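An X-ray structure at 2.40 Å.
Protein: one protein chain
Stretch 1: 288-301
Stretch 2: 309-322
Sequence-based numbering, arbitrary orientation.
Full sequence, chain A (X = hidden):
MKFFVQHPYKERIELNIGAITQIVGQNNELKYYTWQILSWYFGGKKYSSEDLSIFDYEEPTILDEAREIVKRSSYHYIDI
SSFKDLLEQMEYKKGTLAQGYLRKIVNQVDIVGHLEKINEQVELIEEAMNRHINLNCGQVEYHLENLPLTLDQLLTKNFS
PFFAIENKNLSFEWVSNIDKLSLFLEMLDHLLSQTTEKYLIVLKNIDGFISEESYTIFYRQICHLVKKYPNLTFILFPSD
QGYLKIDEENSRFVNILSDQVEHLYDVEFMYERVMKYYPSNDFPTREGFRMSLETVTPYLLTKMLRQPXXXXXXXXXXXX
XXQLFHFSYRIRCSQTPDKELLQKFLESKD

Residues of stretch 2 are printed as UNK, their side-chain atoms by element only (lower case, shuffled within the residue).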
# COMPACT_ATOMS: atom_id res chain seq x y z
N GLY A 288 -8.09 -60.15 15.68
CA GLY A 288 -8.05 -60.43 14.26
C GLY A 288 -9.20 -59.70 13.57
O GLY A 288 -9.10 -59.26 12.43
N PHE A 289 -10.31 -59.57 14.29
CA PHE A 289 -11.46 -58.89 13.75
C PHE A 289 -11.17 -57.40 13.68
O PHE A 289 -11.44 -56.75 12.68
CB PHE A 289 -12.69 -59.12 14.63
CG PHE A 289 -13.83 -58.21 14.31
CD1 PHE A 289 -14.53 -58.36 13.11
CD2 PHE A 289 -14.18 -57.18 15.16
CE1 PHE A 289 -15.55 -57.48 12.76
CE2 PHE A 289 -15.21 -56.29 14.83
CZ PHE A 289 -15.89 -56.44 13.62
N ARG A 290 -10.63 -56.87 14.77
CA ARG A 290 -10.32 -55.45 14.87
C ARG A 290 -9.41 -55.01 13.73
O ARG A 290 -9.57 -53.93 13.16
CB ARG A 290 -9.66 -55.17 16.21
CG ARG A 290 -9.67 -53.73 16.62
CD ARG A 290 -8.77 -53.54 17.80
NE ARG A 290 -7.40 -53.91 17.47
CZ ARG A 290 -6.61 -53.23 16.64
NH1 ARG A 290 -7.05 -52.13 16.05
NH2 ARG A 290 -5.37 -53.65 16.40
N MSE A 291 -8.45 -55.86 13.38
CA MSE A 291 -7.53 -55.55 12.30
C MSE A 291 -8.19 -55.67 10.94
O MSE A 291 -7.91 -54.90 10.03
CB MSE A 291 -6.33 -56.46 12.37
CG MSE A 291 -5.38 -56.08 13.46
SE MSE A 291 -3.73 -56.98 13.15
CE MSE A 291 -4.23 -58.74 13.81
N SER A 292 -9.06 -56.66 10.80
CA SER A 292 -9.77 -56.86 9.56
C SER A 292 -10.64 -55.62 9.35
O SER A 292 -10.78 -55.13 8.24
CB SER A 292 -10.64 -58.12 9.66
OG SER A 292 -11.35 -58.34 8.46
N LEU A 293 -11.19 -55.12 10.46
CA LEU A 293 -12.04 -53.93 10.44
C LEU A 293 -11.25 -52.67 10.04
O LEU A 293 -11.79 -51.78 9.38
CB LEU A 293 -12.67 -53.75 11.83
CG LEU A 293 -13.60 -52.56 12.06
CD1 LEU A 293 -14.88 -52.67 11.20
CD2 LEU A 293 -13.95 -52.52 13.54
N GLU A 294 -9.98 -52.61 10.43
CA GLU A 294 -9.13 -51.48 10.09
C GLU A 294 -8.78 -51.49 8.60
O GLU A 294 -8.62 -50.45 7.98
CB GLU A 294 -7.86 -51.53 10.91
CG GLU A 294 -7.68 -50.35 11.83
CD GLU A 294 -6.60 -50.59 12.88
OE1 GLU A 294 -5.53 -51.14 12.52
OE2 GLU A 294 -6.83 -50.23 14.05
N THR A 295 -8.65 -52.69 8.05
CA THR A 295 -8.31 -52.87 6.65
C THR A 295 -9.44 -52.52 5.69
O THR A 295 -9.25 -51.81 4.71
CB THR A 295 -7.93 -54.34 6.38
OG1 THR A 295 -6.74 -54.67 7.10
CG2 THR A 295 -7.73 -54.58 4.88
N VAL A 296 -10.63 -53.02 6.01
CA VAL A 296 -11.80 -52.86 5.16
C VAL A 296 -12.66 -51.61 5.29
O VAL A 296 -13.27 -51.18 4.31
CB VAL A 296 -12.73 -54.09 5.33
CG1 VAL A 296 -13.99 -53.89 4.53
CG2 VAL A 296 -12.03 -55.34 4.87
N THR A 297 -12.72 -51.03 6.48
CA THR A 297 -13.55 -49.85 6.68
C THR A 297 -13.49 -48.79 5.58
O THR A 297 -14.52 -48.28 5.15
CB THR A 297 -13.25 -49.18 8.03
OG1 THR A 297 -13.67 -50.05 9.09
CG2 THR A 297 -14.00 -47.88 8.14
N PRO A 298 -12.29 -48.44 5.11
CA PRO A 298 -12.20 -47.43 4.05
C PRO A 298 -12.95 -47.80 2.76
O PRO A 298 -13.29 -46.93 1.95
CB PRO A 298 -10.69 -47.32 3.81
CG PRO A 298 -10.13 -47.64 5.16
CD PRO A 298 -10.95 -48.82 5.58
N TYR A 299 -13.23 -49.09 2.58
CA TYR A 299 -13.93 -49.54 1.38
C TYR A 299 -15.40 -49.87 1.56
O TYR A 299 -16.03 -50.37 0.64
CB TYR A 299 -13.22 -50.77 0.80
CG TYR A 299 -11.80 -50.49 0.40
CD1 TYR A 299 -11.51 -49.73 -0.73
CD2 TYR A 299 -10.73 -50.93 1.19
CE1 TYR A 299 -10.19 -49.41 -1.08
CE2 TYR A 299 -9.41 -50.62 0.86
CZ TYR A 299 -9.15 -49.86 -0.27
OH TYR A 299 -7.85 -49.55 -0.58
N LEU A 300 -15.96 -49.60 2.73
CA LEU A 300 -17.36 -49.90 2.98
C LEU A 300 -18.28 -48.92 2.27
O LEU A 300 -17.88 -47.81 1.95
CB LEU A 300 -17.63 -49.87 4.49
CG LEU A 300 -16.79 -50.88 5.27
CD1 LEU A 300 -16.98 -50.70 6.76
CD2 LEU A 300 -17.17 -52.29 4.84
N LEU A 301 -19.52 -49.34 2.03
CA LEU A 301 -20.51 -48.48 1.38
C LEU A 301 -20.02 -47.96 0.04
O LEU A 301 -20.27 -46.81 -0.33
CB LEU A 301 -20.86 -47.30 2.29
CG LEU A 301 -20.86 -47.60 3.80
CD1 LEU A 301 -21.13 -46.32 4.57
CD2 LEU A 301 -21.89 -48.66 4.13
N UNK A 309 -8.10 -55.74 -3.90
CA UNK A 309 -7.37 -56.96 -3.60
C UNK A 309 -7.38 -57.14 -2.09
O UNK A 309 -6.88 -56.29 -1.34
o UNK A 309 -5.25 -58.10 -3.98
c UNK A 309 -5.93 -56.86 -4.11
N UNK A 310 -7.98 -58.24 -1.64
CA UNK A 310 -8.07 -58.51 -0.22
C UNK A 310 -7.94 -60.00 0.07
O UNK A 310 -8.14 -60.83 -0.82
c UNK A 310 -9.41 -58.03 0.34
c UNK A 310 -9.76 -56.55 0.24
c UNK A 310 -11.19 -56.32 0.73
c UNK A 310 -8.77 -55.73 1.05
N UNK A 311 -7.60 -60.32 1.31
CA UNK A 311 -7.48 -61.70 1.74
C UNK A 311 -8.90 -62.26 1.79
O UNK A 311 -9.87 -61.51 1.85
c UNK A 311 -6.84 -61.79 3.13
o UNK A 311 -7.72 -61.31 4.13
N UNK A 312 -9.00 -63.58 1.77
CA UNK A 312 -10.28 -64.25 1.82
C UNK A 312 -11.08 -63.81 3.05
O UNK A 312 -12.27 -63.50 2.95
c UNK A 312 -10.66 -68.15 1.55
c UNK A 312 -11.21 -66.74 1.78
c UNK A 312 -12.21 -66.34 0.69
c UNK A 312 -10.03 -65.77 1.83
N UNK A 313 -10.42 -63.75 4.20
CA UNK A 313 -11.06 -63.36 5.45
C UNK A 313 -11.53 -61.91 5.46
O UNK A 313 -12.64 -61.60 5.92
c UNK A 313 -10.12 -63.59 6.66
c UNK A 313 -10.04 -65.08 6.96
c UNK A 313 -10.63 -62.85 7.88
N UNK A 314 -10.69 -61.01 4.96
CA UNK A 314 -11.07 -59.61 4.94
C UNK A 314 -12.24 -59.38 3.98
O UNK A 314 -13.10 -58.53 4.23
c UNK A 314 -9.88 -58.72 4.56
c UNK A 314 -8.84 -58.62 5.68
o UNK A 314 -9.15 -58.96 6.85
o UNK A 314 -7.70 -58.18 5.41
N UNK A 315 -12.28 -60.16 2.90
CA UNK A 315 -13.35 -60.04 1.91
C UNK A 315 -14.67 -60.44 2.54
O UNK A 315 -15.71 -59.82 2.30
o UNK A 315 -11.85 -60.62 0.09
c UNK A 315 -13.08 -60.94 0.70
N UNK A 316 -14.63 -61.48 3.36
CA UNK A 316 -15.82 -61.95 4.05
C UNK A 316 -16.32 -60.89 5.02
O UNK A 316 -17.49 -60.51 4.98
c UNK A 316 -16.72 -63.68 5.67
c UNK A 316 -15.52 -63.27 4.80
c UNK A 316 -15.21 -64.36 3.80
N UNK A 317 -15.43 -60.42 5.90
CA UNK A 317 -15.78 -59.40 6.88
C UNK A 317 -16.35 -58.17 6.17
O UNK A 317 -17.34 -57.59 6.60
c UNK A 317 -14.01 -60.19 8.48
c UNK A 317 -15.00 -60.73 9.48
c UNK A 317 -14.53 -58.99 7.70
c UNK A 317 -14.86 -57.82 8.63
N UNK A 318 -15.71 -57.78 5.07
CA UNK A 318 -16.16 -56.64 4.29
C UNK A 318 -17.62 -56.83 3.86
O UNK A 318 -18.45 -55.93 4.02
c UNK A 318 -16.60 -54.47 2.26
c UNK A 318 -15.26 -56.46 3.06
c UNK A 318 -15.55 -55.48 1.90
c UNK A 318 -14.27 -54.78 1.52
N UNK A 319 -17.92 -58.00 3.31
CA UNK A 319 -19.26 -58.32 2.84
C UNK A 319 -20.27 -58.27 3.97
O UNK A 319 -21.35 -57.70 3.83
n UNK A 319 -18.82 -60.83 0.10
o UNK A 319 -18.24 -58.67 0.31
c UNK A 319 -19.29 -59.70 2.19
c UNK A 319 -18.73 -59.69 0.78
N UNK A 320 -19.90 -58.87 5.10
CA UNK A 320 -20.79 -58.89 6.24
C UNK A 320 -21.04 -57.48 6.77
O UNK A 320 -22.19 -57.10 7.01
c UNK A 320 -20.18 -61.25 6.87
c UNK A 320 -20.23 -59.81 7.37
c UNK A 320 -21.10 -59.73 8.60
c UNK A 320 -19.53 -62.24 7.83
N UNK A 321 -19.97 -56.70 6.92
CA UNK A 321 -20.11 -55.34 7.42
C UNK A 321 -21.03 -54.53 6.53
O UNK A 321 -21.93 -53.85 7.02
c UNK A 321 -18.68 -54.73 10.05
c UNK A 321 -18.75 -54.65 7.54
c UNK A 321 -17.94 -55.09 8.76
c UNK A 321 -16.57 -54.44 8.72
N UNK A 322 -20.81 -54.61 5.22
CA UNK A 322 -21.67 -53.88 4.30
C UNK A 322 -23.12 -54.23 4.56
O UNK A 322 -23.98 -53.35 4.65
n UNK A 322 -20.44 -51.95 2.88
c UNK A 322 -21.31 -54.19 2.86
o UNK A 322 -19.92 -53.28 1.15
c UNK A 322 -20.49 -53.10 2.22
O HOH W 1 -6.14 -57.28 7.52

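Position 309 carries one carbon and then one oxygen, a hydroxymethyl group well out of reach of stretch 1; it is Ser309. At position 310 four carbons fork at the second and approach Thr295 and Val296. This is Leu310, whose CD2 lies 4.1 Å from Thr295 CG2 and whose CD1 lies 4.3 Å from Val296 CG2. Position 311 again has one carbon and one oxygen, with no contact to stretch 1. It is Ser311, the N-cap of the helix that follows: its OG accepts from the backbone N of position 314 at 3.1 Å, satisfying an amide that has no helical carbonyl before it.

Position 312, four carbons forked at the second, points into space not occupied by stretch 1 and is Leu312. Position 313 has three carbons, one carrying the other two, and skirts the contact; it is Val313, whose CG1 comes no nearer than 4.6 Å to Ser292 OG.

At position 314 there are two carbons, the second bearing two oxygens, a carboxylate directed toward stretch 1. Threonine and valine are thereby excluded, and asparagine would show a nitrogen; this is Asp314. Ser292 OG donates a hydrogen bond to Asp314 OD1 at 2.8 Å, while Asp314 OD2 receives one from a water at 2.8 Å. The same water lies 2.7 Å from Thr295 OG1, so both carboxylate oxygens are engaged along one turn of the partner helix.

Position 315, one carbon and one oxygen, turns away from stretch 1. It is Ser315, and its OG donates back to Ser311 O at 2.8 Å. Three carbons, one carrying two, make position 316 Val316, which does not reach the other stretch. Position 317 has four carbons forked at the first, with one arm two carbons long, and is therefore Ile317. Its CG2 meets Phe289 CE1 obliquely at 4.2 Å, and its CG1 packs 3.2 Å from Ser292 OG.

Four carbons forked at the second identify position 318 as Leu318. Its CD2 lies 3.2 Å from Val296 CG1, and its CD1 lies 3.4 Å from Leu300 CD2. Position 319 has two carbons, the second with one oxygen and one nitrogen, and points away; it is Asn319, bonded elsewhere in the structure. Position 320, forked at the first carbon with one longer arm, is Ile320, also out of reach. Position 321, four carbons forked at the second, is Leu321, with CD1 3.5 Å from Leu293 CD1 and CB 3.9 Å from Leu300 CD2. Position 322 ends in one oxygen and one nitrogen on its second carbon: Asn322, whose amide approaches the backbone at Leu301.

The helices cross at −75°, their axes 9.4 Å apart at closest approach, and the contact buries 656 Å². Asp314 anchors its polar end through Ser292 and the water; beyond it, Ile317, Leu318 and Leu321 pack against Phe289, Leu293, Val296 and Leu300.

Stretch 2, residues 309-322: SLSLVDSVILNILN
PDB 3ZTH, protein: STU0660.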